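Local atomic coordinates of luciferase-like enzymeAMP-CoA-ligase (Zophobas atratus, PDB entry 4W8O), a protein that probably activates carboxylic acids with ATP as an AMP-forming CoA ligase of the ANL superfamily, the group that also includes beetle luciferases. Residues Phe25-Glu29 against Tyr48-Lys52; Ser55-Ala59 against Ile88-Leu93; Leu62-Ile67 against Arg119-Val123; Ile176-Met182 against Ala194-Arg200. One frame throughout, in Å; residues are numbered along the deposited sequence.

Helix 48-64 ties three of the four contacts together: its first turn enters contact 1, its middle contact 2 and its C-terminal end contact 3. Contacts 1 and 2 have centres 11 Å apart and touch through Phe25 and Tyr92; contacts 2 and 3, 10 Å apart, meet where Leu62 packs on Ser90 and Leu93. Along the chain contact 1 closes before contact 2 opens, whereas the segments of contacts 2 and 3 alternate, interleaving the two in sequence. Contact 4 comes last, with its centre 17 Å from that of contact 2. It shares the eight-stranded mixed sheet with contact 3, so one sheet links the helical layer to the hairpin of the probable phosphate-binding loop.

Contact 1: Phe25-Glu29 against Tyr48-Lys52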
loop_
_atom_site.group_PDB
_atom_site.type_symbol
_atom_site.label_atom_id
_atom_site.label_comp_id
_atom_site.label_asym_id
_atom_site.label_seq_id
_atom_site.Cartn_x
_atom_site.Cartn_y
_atom_site.Cartn_z
ATOM N N PHE A 25 3.389 -16.591 2.673
ATOM C CA PHE A 25 3.215 -18.010 3.019
ATOM C C PHE A 25 3.645 -18.278 4.463
ATOM O O PHE A 25 2.887 -18.851 5.254
ATOM C CB PHE A 25 4.043 -18.872 2.056
ATOM C CG PHE A 25 3.677 -20.332 2.054
ATOM C CD1 PHE A 25 2.700 -20.815 1.191
ATOM C CD2 PHE A 25 4.339 -21.229 2.879
ATOM C CE1 PHE A 25 2.366 -22.164 1.177
ATOM C CE2 PHE A 25 4.021 -22.577 2.858
ATOM C CZ PHE A 25 3.034 -23.048 2.007
ATOM N N GLU A 26 4.858 -17.839 4.798
ATOM C CA GLU A 26 5.398 -17.984 6.155
ATOM C C GLU A 26 4.510 -17.299 7.196
ATOM O O GLU A 26 4.269 -17.857 8.269
ATOM C CB GLU A 26 6.816 -17.411 6.220
ATOM C CG GLU A 26 7.448 -17.416 7.607
ATOM C CD GLU A 26 8.728 -16.590 7.686
ATOM O OE1 GLU A 26 9.331 -16.287 6.629
ATOM O OE2 GLU A 26 9.132 -16.241 8.817
ATOM N N CYS A 27 4.028 -16.094 6.876
ATOM C CA CYS A 27 3.131 -15.372 7.774
ATOM C C CYS A 27 1.859 -16.175 8.028
ATOM O O CYS A 27 1.419 -16.293 9.165
ATOM C CB CYS A 27 2.789 -13.989 7.213
ATOM S SG CYS A 27 4.151 -12.809 7.311
ATOM N N CYS A 28 1.285 -16.747 6.970
ATOM C CA CYS A 28 0.104 -17.601 7.107
ATOM C C CYS A 28 0.337 -18.774 8.070
ATOM O O CYS A 28 -0.508 -19.038 8.922
ATOM C CB CYS A 28 -0.370 -18.124 5.744
ATOM S SG CYS A 28 -1.281 -16.915 4.738
ATOM N N GLU A 29 1.470 -19.469 7.939
ATOM C CA GLU A 29 1.788 -20.604 8.818
ATOM C C GLU A 29 1.951 -20.165 10.263
ATOM O O GLU A 29 1.469 -20.821 11.185
ATOM C CB GLU A 29 3.070 -21.312 8.364
ATOM C CG GLU A 29 2.893 -22.082 7.071
ATOM C CD GLU A 29 4.167 -22.745 6.554
ATOM O OE1 GLU A 29 5.257 -22.139 6.665
ATOM O OE2 GLU A 29 4.065 -23.867 6.006
ATOM N N TYR A 48 -6.018 -16.799 8.713
ATOM C CA TYR A 48 -4.788 -16.990 7.942
ATOM C C TYR A 48 -4.689 -18.411 7.410
ATOM O O TYR A 48 -4.230 -18.628 6.287
ATOM C CB TYR A 48 -3.553 -16.665 8.780
ATOM C CG TYR A 48 -3.256 -15.188 8.869
ATOM C CD1 TYR A 48 -2.570 -14.533 7.848
ATOM C CD2 TYR A 48 -3.669 -14.438 9.966
ATOM C CE1 TYR A 48 -2.301 -13.175 7.918
ATOM C CE2 TYR A 48 -3.407 -13.080 10.045
ATOM C CZ TYR A 48 -2.722 -12.452 9.022
ATOM O OH TYR A 48 -2.454 -11.102 9.108
ATOM N N SER A 49 -5.122 -19.371 8.220
ATOM C CA SER A 49 -5.184 -20.764 7.804
ATOM C C SER A 49 -6.025 -20.943 6.540
ATOM O O SER A 49 -5.600 -21.585 5.583
ATOM C CB SER A 49 -5.783 -21.617 8.920
ATOM O OG SER A 49 -5.990 -22.926 8.446
ATOM N N SER A 50 -7.232 -20.390 6.565
ATOM C CA SER A 50 -8.145 -20.485 5.438
ATOM C C SER A 50 -7.595 -19.763 4.214
ATOM O O SER A 50 -7.724 -20.251 3.094
ATOM C CB SER A 50 -9.513 -19.908 5.811
ATOM O OG SER A 50 -10.402 -19.954 4.714
ATOM N N VAL A 51 -6.986 -18.602 4.426
ATOM C CA VAL A 51 -6.365 -17.864 3.332
ATOM C C VAL A 51 -5.231 -18.661 2.687
ATOM O O VAL A 51 -5.086 -18.659 1.452
ATOM C CB VAL A 51 -5.854 -16.495 3.803
ATOM C CG1 VAL A 51 -4.885 -15.885 2.793
ATOM C CG2 VAL A 51 -7.031 -15.562 4.039
ATOM N N LYS A 52 -4.443 -19.345 3.516
ATOM C CA LYS A 52 -3.360 -20.197 3.017
ATOM C C LYS A 52 -3.893 -21.321 2.133
ATOM O O LYS A 52 -3.317 -21.619 1.083
ATOM C CB LYS A 52 -2.555 -20.794 4.173
ATOM C CG LYS A 52 -1.273 -21.497 3.746
ATOM C CD LYS A 52 -0.403 -21.825 4.951
ATOM C CE LYS A 52 0.682 -22.824 4.592
ATOM N NZ LYS A 52 0.156 -24.194 4.348
#
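Lys52 of helix 48-64 reaches across Cys28 to Phe25 in a buried, largely apolar helix-helix contact between helices 20-30 and 48-64. The short axes approach to 8.9 Å at 138° between their directions, so the helices run roughly antiparallel. With CG anti to the backbone N (chi1 -170°), the lysine chain runs extended as far as CE, and its CD lies 3.8 Å from Cys28 CB. Lys52 CE then sits over one face of the Phe25 ring, 3.9 Å from its centroid, a CH-pi contact. From the same helix as Phe25, Glu29 CG comes to 3.4 Å of Lys52 CE, while Glu29 OE2 and Lys52 NZ stay 4.3 Å apart, beyond a salt bridge. Between these helices the chain forms strands 35-39 and 44-47, an antiparallel pair at the border of the nine-stranded mixed sheet. Cutting Lys52 back to an alanine would probably deprive the Phe25 face of its CH-pi partner and open a gap beside Cys28. At the other end, Cys28 SG meets the edge of the Tyr48 ring, 4.1 Å from CD1, in a sulfur-aromatic contact, and Tyr48 OH is hydrogen-bonded to Ser242 O.

Contact 2: Ser55-Ala59 against Ile88-Leu93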
loop_
_atom_site.group_PDB
_atom_site.type_symbol
_atom_site.label_atom_id
_atom_site.label_comp_id
_atom_site.label_asym_id
_atom_site.label_seq_id
_atom_site.Cartn_x
_atom_site.Cartn_y
_atom_site.Cartn_z
ATOM N N SER A 55 -5.443 -19.749 -1.284
ATOM C CA SER A 55 -4.379 -19.212 -2.123
ATOM C C SER A 55 -3.473 -20.322 -2.675
ATOM O O SER A 55 -3.016 -20.230 -3.808
ATOM C CB SER A 55 -3.546 -18.173 -1.358
ATOM O OG SER A 55 -2.939 -18.736 -0.208
ATOM N N THR A 56 -3.210 -21.353 -1.874
ATOM C CA THR A 56 -2.406 -22.494 -2.335
ATOM C C THR A 56 -3.106 -23.176 -3.517
ATOM O O THR A 56 -2.473 -23.484 -4.528
ATOM C CB THR A 56 -2.135 -23.491 -1.193
ATOM O OG1 THR A 56 -1.358 -22.848 -0.170
ATOM C CG2 THR A 56 -1.386 -24.725 -1.696
ATOM N N ARG A 57 -4.419 -23.356 -3.402
ATOM C CA ARG A 57 -5.207 -23.978 -4.464
ATOM C C ARG A 57 -5.238 -23.134 -5.728
ATOM O O ARG A 57 -5.086 -23.662 -6.828
ATOM C CB ARG A 57 -6.628 -24.263 -3.984
ATOM C CG ARG A 57 -6.707 -25.413 -3.004
ATOM C CD ARG A 57 -8.086 -25.507 -2.393
ATOM N NE ARG A 57 -8.158 -26.531 -1.363
ATOM C CZ ARG A 57 -9.242 -26.778 -0.637
ATOM N NH1 ARG A 57 -10.350 -26.068 -0.813
ATOM N NH2 ARG A 57 -9.216 -27.737 0.278
ATOM N N VAL A 58 -5.415 -21.822 -5.571
ATOM C CA VAL A 58 -5.347 -20.915 -6.711
ATOM C C VAL A 58 -3.976 -20.987 -7.385
ATOM O O VAL A 58 -3.899 -21.036 -8.612
ATOM C CB VAL A 58 -5.686 -19.463 -6.315
ATOM C CG1 VAL A 58 -5.439 -18.509 -7.472
ATOM C CG2 VAL A 58 -7.140 -19.355 -5.872
ATOM N N ALA A 59 -2.908 -21.002 -6.585
ATOM C CA ALA A 59 -1.536 -21.071 -7.106
ATOM C C ALA A 59 -1.285 -22.331 -7.929
ATOM O O ALA A 59 -0.708 -22.266 -9.021
ATOM C CB ALA A 59 -0.525 -20.993 -5.969
ATOM N N ILE A 88 -2.001 -13.124 -3.760
ATOM C CA ILE A 88 -1.156 -13.917 -2.861
ATOM C C ILE A 88 -0.674 -15.168 -3.579
ATOM O O ILE A 88 0.505 -15.515 -3.514
ATOM C CB ILE A 88 -1.942 -14.327 -1.588
ATOM C CG1 ILE A 88 -2.211 -13.103 -0.705
ATOM C CG2 ILE A 88 -1.196 -15.388 -0.791
ATOM C CD1 ILE A 88 -3.394 -13.272 0.224
ATOM N N ALA A 89 -1.607 -15.840 -4.259
ATOM C CA ALA A 89 -1.316 -17.052 -5.018
ATOM C C ALA A 89 -0.265 -16.796 -6.102
ATOM O O ALA A 89 0.711 -17.551 -6.237
ATOM C CB ALA A 89 -2.603 -17.587 -5.640
ATOM N N SER A 90 -0.463 -15.722 -6.862
ATOM C CA SER A 90 0.473 -15.329 -7.915
ATOM C C SER A 90 1.858 -15.029 -7.342
ATOM O O SER A 90 2.882 -15.396 -7.930
ATOM C CB SER A 90 -0.061 -14.105 -8.663
ATOM O OG SER A 90 -1.225 -14.430 -9.399
ATOM N N SER A 91 1.884 -14.365 -6.188
ATOM C CA SER A 91 3.133 -14.092 -5.488
ATOM C C SER A 91 3.857 -15.364 -5.048
ATOM O O SER A 91 5.079 -15.391 -5.053
ATOM C CB SER A 91 2.888 -13.176 -4.291
ATOM O OG SER A 91 2.486 -11.894 -4.742
ATOM N N TYR A 92 3.117 -16.412 -4.681
ATOM C CA TYR A 92 3.734 -17.713 -4.349
ATOM C C TYR A 92 4.566 -18.242 -5.514
ATOM O O TYR A 92 5.590 -18.893 -5.308
ATOM C CB TYR A 92 2.696 -18.790 -3.999
ATOM C CG TYR A 92 1.888 -18.597 -2.731
ATOM C CD1 TYR A 92 2.322 -17.762 -1.700
ATOM C CD2 TYR A 92 0.703 -19.312 -2.537
ATOM C CE1 TYR A 92 1.582 -17.614 -0.537
ATOM C CE2 TYR A 92 -0.046 -19.174 -1.378
ATOM C CZ TYR A 92 0.392 -18.321 -0.381
ATOM O OH TYR A 92 -0.339 -18.173 0.774
ATOM N N LEU A 93 4.117 -17.965 -6.732
ATOM C CA LEU A 93 4.814 -18.408 -7.941
ATOM C C LEU A 93 5.890 -17.435 -8.408
ATOM O O LEU A 93 6.555 -17.680 -9.419
ATOM C CB LEU A 93 3.805 -18.639 -9.062
ATOM C CG LEU A 93 2.688 -19.619 -8.713
ATOM C CD1 LEU A 93 1.744 -19.764 -9.891
ATOM C CD2 LEU A 93 3.254 -20.977 -8.305
#
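Tyr92 turns the edge of its ring, not a face, toward Ser55, Thr56 and Ala59. At the far end of the ring, Tyr92 OH donates a hydrogen bond to Ser55 OG over 2.8 Å. A chi1 of 60° places this OG between its own backbone N and carbonyl carbon, where it can turn its own hydrogen to the carbonyls of the preceding turn, chiefly Val51 O, with Lys52 O also close. Two helices thus converge on one buried oxygen. Further along the same edge, Tyr92 CE2 lies 3.6 Å from Ser55 CB, Thr56 N lies in the ring plane, and Tyr92 CD2 is 4.0 Å from Ala59 CB. One face of the ring rests against Ile88 O, four residues earlier.

The second point of engagement is the Ala89 methyl, directed into the groove formed by Ser55, Val58 and Ala59. Ala89 CB stands 3.2 Å from Ser55 O and 3.5 Å from Val58 CG1, the latter tighter than ordinary van der Waals contact. Small residues make this possible: the CA atoms of Ala59 and Ala89 come within 4.5 Å, and the short axes approach to 8.0 Å with a crossing angle of -58°.

This helix-helix crossing belongs to an alpha/beta layer. Phe25 of helix 20-30 meets Tyr92 edge-to-face, the loop residue Phe169 touches Thr56 and Ala59, and Ser90 packs on Val73 and Phe75 of strand 72-76.

Contact 3: Leu62-Ile67 against Arg119-Val123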
loop_
_atom_site.group_PDB
_atom_site.type_symbol
_atom_site.label_atom_id
_atom_site.label_comp_id
_atom_site.label_asym_id
_atom_site.label_seq_id
_atom_site.Cartn_x
_atom_site.Cartn_y
_atom_site.Cartn_z
ATOM N N LEU A 62 -3.020 -21.867 -11.156
ATOM C CA LEU A 62 -2.262 -20.905 -11.971
ATOM C C LEU A 62 -1.031 -21.562 -12.618
ATOM O O LEU A 62 -0.683 -21.263 -13.760
ATOM C CB LEU A 62 -1.837 -19.693 -11.135
ATOM C CG LEU A 62 -2.912 -18.645 -10.825
ATOM C CD1 LEU A 62 -2.376 -17.627 -9.833
ATOM C CD2 LEU A 62 -3.402 -17.948 -12.084
ATOM N N GLN A 63 -0.402 -22.462 -11.875
ATOM C CA GLN A 63 0.770 -23.194 -12.327
ATOM C C GLN A 63 0.426 -24.094 -13.518
ATOM O O GLN A 63 1.170 -24.167 -14.497
ATOM C CB GLN A 63 1.308 -24.022 -11.152
ATOM C CG GLN A 63 2.721 -24.549 -11.289
ATOM C CD GLN A 63 3.228 -25.111 -9.965
ATOM O OE1 GLN A 63 2.635 -26.032 -9.400
ATOM N NE2 GLN A 63 4.312 -24.549 -9.459
ATOM N N LYS A 64 -0.722 -24.755 -13.439
ATOM C CA LYS A 64 -1.194 -25.605 -14.527
ATOM C C LYS A 64 -1.521 -24.795 -15.786
ATOM O O LYS A 64 -1.409 -25.315 -16.897
ATOM C CB LYS A 64 -2.420 -26.418 -14.076
ATOM C CG LYS A 64 -2.106 -27.445 -12.996
ATOM C CD LYS A 64 -3.352 -28.177 -12.521
ATOM C CE LYS A 64 -2.983 -29.280 -11.545
ATOM N NZ LYS A 64 -4.173 -29.932 -10.938
ATOM N N LYS A 65 -1.920 -23.534 -15.605
ATOM C CA LYS A 65 -2.152 -22.619 -16.730
ATOM C C LYS A 65 -0.861 -22.076 -17.343
ATOM O O LYS A 65 -0.912 -21.310 -18.304
ATOM C CB LYS A 65 -3.017 -21.431 -16.304
ATOM C CG LYS A 65 -4.458 -21.750 -15.950
ATOM C CD LYS A 65 -5.144 -20.454 -15.532
ATOM C CE LYS A 65 -6.640 -20.617 -15.390
ATOM N NZ LYS A 65 -7.341 -20.844 -16.675
ATOM N N GLY A 66 0.287 -22.434 -16.769
ATOM C CA GLY A 66 1.586 -22.066 -17.315
ATOM C C GLY A 66 2.190 -20.794 -16.736
ATOM O O GLY A 66 3.154 -20.274 -17.298
ATOM N N ILE A 67 1.636 -20.299 -15.620
ATOM C CA ILE A 67 2.153 -19.104 -14.951
ATOM C C ILE A 67 3.480 -19.399 -14.260
ATOM O O ILE A 67 3.618 -20.395 -13.550
ATOM C CB ILE A 67 1.149 -18.547 -13.907
ATOM C CG1 ILE A 67 -0.126 -18.043 -14.595
ATOM C CG2 ILE A 67 1.770 -17.430 -13.071
ATOM C CD1 ILE A 67 0.049 -16.838 -15.492
ATOM N N ARG A 119 -0.673 -11.428 -18.420
ATOM C CA ARG A 119 -1.056 -12.724 -18.946
ATOM C C ARG A 119 -2.461 -13.084 -18.501
ATOM O O ARG A 119 -3.205 -13.729 -19.225
ATOM C CB ARG A 119 -0.090 -13.791 -18.469
ATOM C CG ARG A 119 -0.461 -15.161 -18.979
ATOM C CD ARG A 119 0.750 -16.035 -19.033
ATOM N NE ARG A 119 0.399 -17.421 -19.299
ATOM C CZ ARG A 119 1.295 -18.387 -19.434
ATOM N NH1 ARG A 119 2.596 -18.110 -19.328
ATOM N NH2 ARG A 119 0.896 -19.636 -19.667
ATOM N N ILE A 120 -2.807 -12.681 -17.290
ATOM C CA ILE A 120 -4.133 -12.905 -16.754
ATOM C C ILE A 120 -4.538 -11.635 -16.047
ATOM O O ILE A 120 -3.690 -10.951 -15.454
ATOM C CB ILE A 120 -4.162 -14.044 -15.718
ATOM C CG1 ILE A 120 -3.877 -15.391 -16.381
ATOM C CG2 ILE A 120 -5.512 -14.091 -15.010
ATOM C CD1 ILE A 120 -3.594 -16.509 -15.403
ATOM N N ILE A 121 -5.829 -11.331 -16.107
ATOM C CA ILE A 121 -6.408 -10.294 -15.261
ATOM C C ILE A 121 -7.637 -10.833 -14.530
ATOM O O ILE A 121 -8.577 -11.336 -15.155
ATOM C CB ILE A 121 -6.728 -8.991 -16.036
ATOM C CG1 ILE A 121 -7.496 -8.018 -15.136
ATOM C CG2 ILE A 121 -7.538 -9.270 -17.282
ATOM C CD1 ILE A 121 -7.428 -6.588 -15.607
ATOM N N PHE A 122 -7.599 -10.751 -13.205
ATOM C CA PHE A 122 -8.758 -11.033 -12.353
ATOM C C PHE A 122 -9.595 -9.761 -12.223
ATOM O O PHE A 122 -9.067 -8.696 -11.884
ATOM C CB PHE A 122 -8.315 -11.500 -10.961
ATOM C CG PHE A 122 -7.724 -12.890 -10.944
ATOM C CD1 PHE A 122 -6.412 -13.105 -11.331
ATOM C CD2 PHE A 122 -8.480 -13.977 -10.535
ATOM C CE1 PHE A 122 -5.859 -14.384 -11.318
ATOM C CE2 PHE A 122 -7.941 -15.254 -10.522
ATOM C CZ PHE A 122 -6.626 -15.459 -10.919
ATOM N N VAL A 123 -10.900 -9.883 -12.458
ATOM C CA VAL A 123 -11.786 -8.721 -12.519
ATOM C C VAL A 123 -13.109 -8.942 -11.783
ATOM O O VAL A 123 -13.718 -9.996 -11.887
ATOM C CB VAL A 123 -12.064 -8.341 -13.992
ATOM C CG1 VAL A 123 -12.948 -9.380 -14.665
ATOM C CG2 VAL A 123 -12.712 -6.962 -14.094
#
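The turn at Lys65, Gly66 and Ile67, which closes helix 48-64, faces Arg119 and Ile120 at the start of strand 120-124, and the closest backbone pair is Ile67 CA and Arg119 CA, 8.2 Å apart. The turn is a Schellman motif: Ile67 N bonds to Leu62 O and Gly66 N to Gln63 O, while Gly66 has phi of 94°, a value at which a side chain would jam against the preceding carbonyl. The helix end lies against the eight-stranded mixed sheet, in which strand 120-124 lies between the parallel strands 72-76 and 143-147.

Ile120 CD1 forms the apolar centre. It touches Leu62 CD2 at 3.6 Å and Ile67 CD1 at 3.7 Å, with both side chains crossing that of Ile120 obliquely. Leu62 reaches further with the same methyl: its CD2 lies near the plane of the Phe122 ring, 4.2 Å from CZ at the ring edge. Phe122 in turn meets Phe75 of strand 72-76. The amine of Lys65 goes to a salt bridge with Glu143 on the strand beyond.

Arg119 closes the exposed side. Its chain is extended, CG lying opposite the backbone N (chi1 179°), and this carries the guanidinium to the turn, with Gly66 C and Ile67 N over one face. Arg119 NH2 gives Lys65 O a short but bent hydrogen bond, 2.8 Å at 117°, and hence weak. Its NH1 is also in a salt bridge with Asp71. Nearer the backbone, the Ile67 and Arg119 side chains run alongside in opposing senses, with Ile67 CD1 3.7 Å from Arg119 CD.

Contact 4: Ile176-Met182 against Ala194-Arg200; sequences IDDTAVM and AICHSHR
Arg200 NH1 donates to Asp177 OD1 at 2.7 Å, a salt bridge that uses the syn lone pair of the carboxylate. The two flat groups are turned 78° apart. A water also donates to Asp177 OD1 and is hydrogen-bonded to Ser198 OG. Alongside, Ile176 CD1 packs 3.4 Å from Arg200 CD. With a leucine for Arg200, the Asp177 carboxylate would probably lose its charged mate. Next to this pair, Ala180 CB sits over one face of the His199 ring, 3.6 Å from its centroid, and His199 ND1 is hydrogen-bonded to Phe20 N.

Backbone bonds set these groups in place: Arg200 N to Ile176 O and His199 N to Asp178 O. His197 O accepts from Ala180 N (2.8 Å) and Val181 N (3.2 Å), a classic beta bulge, and His197 N bonds to Val181 O. Ser198 N-caps helix 199-211, its OG bonded to Ser201 N. Beyond the bulge, Met182 SD meets Cys196 SG at 4.0 Å.

The antiparallel hairpin carries the connecting Ser/Thr- and Gly-rich loop that, as in ANL relatives, probably binds ATP phosphates. Strand 179-184 pairs in parallel with strand 96-99, strand 194-198 antiparallel with 387-388, and Phe20 of helix 20-30 touches Ala180 and Val181.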
loop_
_atom_site.group_PDB
_atom_site.type_symbol
_atom_site.label_atom_id
_atom_site.label_comp_id
_atom_site.label_asym_id
_atom_site.label_seq_id
_atom_site.Cartn_x
_atom_site.Cartn_y
_atom_site.Cartn_z
ATOM N N ILE A 176 15.381 -12.608 -5.634
ATOM C CA ILE A 176 14.740 -11.585 -4.784
ATOM C C ILE A 176 14.933 -10.129 -5.258
ATOM O O ILE A 176 14.263 -9.229 -4.754
ATOM C CB ILE A 176 15.082 -11.742 -3.283
ATOM C CG1 ILE A 176 16.565 -11.501 -3.008
ATOM C CG2 ILE A 176 14.645 -13.120 -2.780
ATOM C CD1 ILE A 176 16.920 -11.590 -1.538
ATOM N N ASP A 177 15.809 -9.902 -6.236
ATOM C CA ASP A 177 15.924 -8.583 -6.876
ATOM C C ASP A 177 15.053 -8.434 -8.123
ATOM O O ASP A 177 15.026 -7.365 -8.729
ATOM C CB ASP A 177 17.383 -8.283 -7.212
ATOM C CG ASP A 177 18.220 -8.075 -5.975
ATOM O OD1 ASP A 177 17.783 -7.321 -5.084
ATOM O OD2 ASP A 177 19.301 -8.674 -5.886
ATOM N N ASP A 178 14.361 -9.501 -8.518
ATOM C CA ASP A 178 13.360 -9.401 -9.569
ATOM C C ASP A 178 12.151 -8.637 -9.035
ATOM O O ASP A 178 11.939 -8.537 -7.830
ATOM C CB ASP A 178 12.887 -10.779 -10.049
ATOM C CG ASP A 178 13.915 -11.496 -10.919
ATOM O OD1 ASP A 178 14.937 -10.882 -11.316
ATOM O OD2 ASP A 178 13.693 -12.699 -11.209
ATOM N N THR A 179 11.350 -8.136 -9.960
ATOM C CA THR A 179 10.138 -7.412 -9.634
ATOM C C THR A 179 9.096 -8.338 -9.002
ATOM O O THR A 179 8.836 -9.437 -9.505
ATOM C CB THR A 179 9.578 -6.742 -10.899
ATOM O OG1 THR A 179 10.583 -5.881 -11.444
ATOM C CG2 THR A 179 8.314 -5.937 -10.593
ATOM N N ALA A 180 8.534 -7.896 -7.879
ATOM C CA ALA A 180 7.464 -8.604 -7.187
ATOM C C ALA A 180 6.117 -7.896 -7.330
ATOM O O ALA A 180 5.101 -8.544 -7.568
ATOM C CB ALA A 180 7.813 -8.751 -5.713
ATOM N N VAL A 181 6.124 -6.571 -7.185
ATOM C CA VAL A 181 4.912 -5.746 -7.190
ATOM C C VAL A 181 5.160 -4.500 -8.047
ATOM O O VAL A 181 6.270 -3.938 -8.019
ATOM C CB VAL A 181 4.544 -5.270 -5.762
ATOM C CG1 VAL A 181 3.234 -4.506 -5.760
ATOM C CG2 VAL A 181 4.459 -6.434 -4.789
ATOM N N MET A 182 4.130 -4.058 -8.778
ATOM C CA MET A 182 4.201 -2.821 -9.562
ATOM C C MET A 182 3.115 -1.816 -9.163
ATOM O O MET A 182 2.043 -2.201 -8.707
ATOM C CB MET A 182 4.128 -3.107 -11.068
ATOM C CG MET A 182 5.339 -3.847 -11.618
ATOM S SD MET A 182 5.375 -4.071 -13.409
ATOM C CE MET A 182 4.038 -5.233 -13.618
ATOM N N ALA A 194 5.206 2.259 -15.178
ATOM C CA ALA A 194 5.060 1.163 -14.239
ATOM C C ALA A 194 6.255 1.130 -13.290
ATOM O O ALA A 194 7.349 0.714 -13.660
ATOM C CB ALA A 194 4.906 -0.163 -14.966
ATOM N N ILE A 195 6.014 1.601 -12.072
ATOM C CA ILE A 195 6.977 1.535 -10.983
ATOM C C ILE A 195 7.191 0.076 -10.562
ATOM O O ILE A 195 6.238 -0.631 -10.237
ATOM C CB ILE A 195 6.441 2.301 -9.762
ATOM C CG1 ILE A 195 6.339 3.796 -10.062
ATOM C CG2 ILE A 195 7.322 2.049 -8.543
ATOM C CD1 ILE A 195 5.371 4.532 -9.154
ATOM N N CYS A 196 8.437 -0.373 -10.573
ATOM C CA CYS A 196 8.758 -1.749 -10.170
ATOM C C CYS A 196 9.373 -1.801 -8.787
ATOM O O CYS A 196 10.403 -1.157 -8.544
ATOM C CB CYS A 196 9.737 -2.371 -11.165
ATOM S SG CYS A 196 9.008 -2.612 -12.797
ATOM N N HIS A 197 8.745 -2.555 -7.881
ATOM C CA HIS A 197 9.395 -2.946 -6.634
ATOM C C HIS A 197 9.822 -4.399 -6.700
ATOM O O HIS A 197 9.073 -5.264 -7.177
ATOM C CB HIS A 197 8.489 -2.715 -5.429
ATOM C CG HIS A 197 8.431 -1.285 -5.010
ATOM N ND1 HIS A 197 9.489 -0.654 -4.394
ATOM C CD2 HIS A 197 7.468 -0.348 -5.162
ATOM C CE1 HIS A 197 9.172 0.607 -4.166
ATOM N NE2 HIS A 197 7.952 0.819 -4.624
ATOM N N SER A 198 11.034 -4.657 -6.211
ATOM C CA SER A 198 11.551 -6.003 -6.103
ATOM C C SER A 198 10.968 -6.651 -4.864
ATOM O O SER A 198 10.311 -6.001 -4.060
ATOM C CB SER A 198 13.080 -5.987 -6.014
ATOM O OG SER A 198 13.517 -5.317 -4.849
ATOM N N HIS A 199 11.217 -7.941 -4.710
ATOM C CA HIS A 199 10.825 -8.626 -3.494
ATOM C C HIS A 199 11.468 -7.898 -2.320
ATOM O O HIS A 199 10.807 -7.580 -1.339
ATOM C CB HIS A 199 11.247 -10.098 -3.525
ATOM C CG HIS A 199 10.711 -10.841 -4.705
ATOM N ND1 HIS A 199 9.443 -11.372 -4.738
ATOM C CD2 HIS A 199 11.254 -11.096 -5.917
ATOM C CE1 HIS A 199 9.232 -11.940 -5.907
ATOM N NE2 HIS A 199 10.317 -11.790 -6.641
ATOM N N ARG A 200 12.743 -7.576 -2.462
ATOM C CA ARG A 200 13.478 -6.912 -1.395
ATOM C C ARG A 200 12.928 -5.520 -1.102
ATOM O O ARG A 200 12.622 -5.207 0.053
ATOM C CB ARG A 200 14.965 -6.856 -1.728
ATOM C CG ARG A 200 15.622 -8.222 -1.581
ATOM C CD ARG A 200 17.124 -8.222 -1.845
ATOM N NE ARG A 200 17.840 -7.222 -1.066
ATOM C CZ ARG A 200 18.680 -6.315 -1.569
ATOM N NH1 ARG A 200 18.956 -6.262 -2.876
ATOM N NH2 ARG A 200 19.270 -5.453 -0.747
HETATM O O HOH W 1 16.161 -5.177 -5.410
#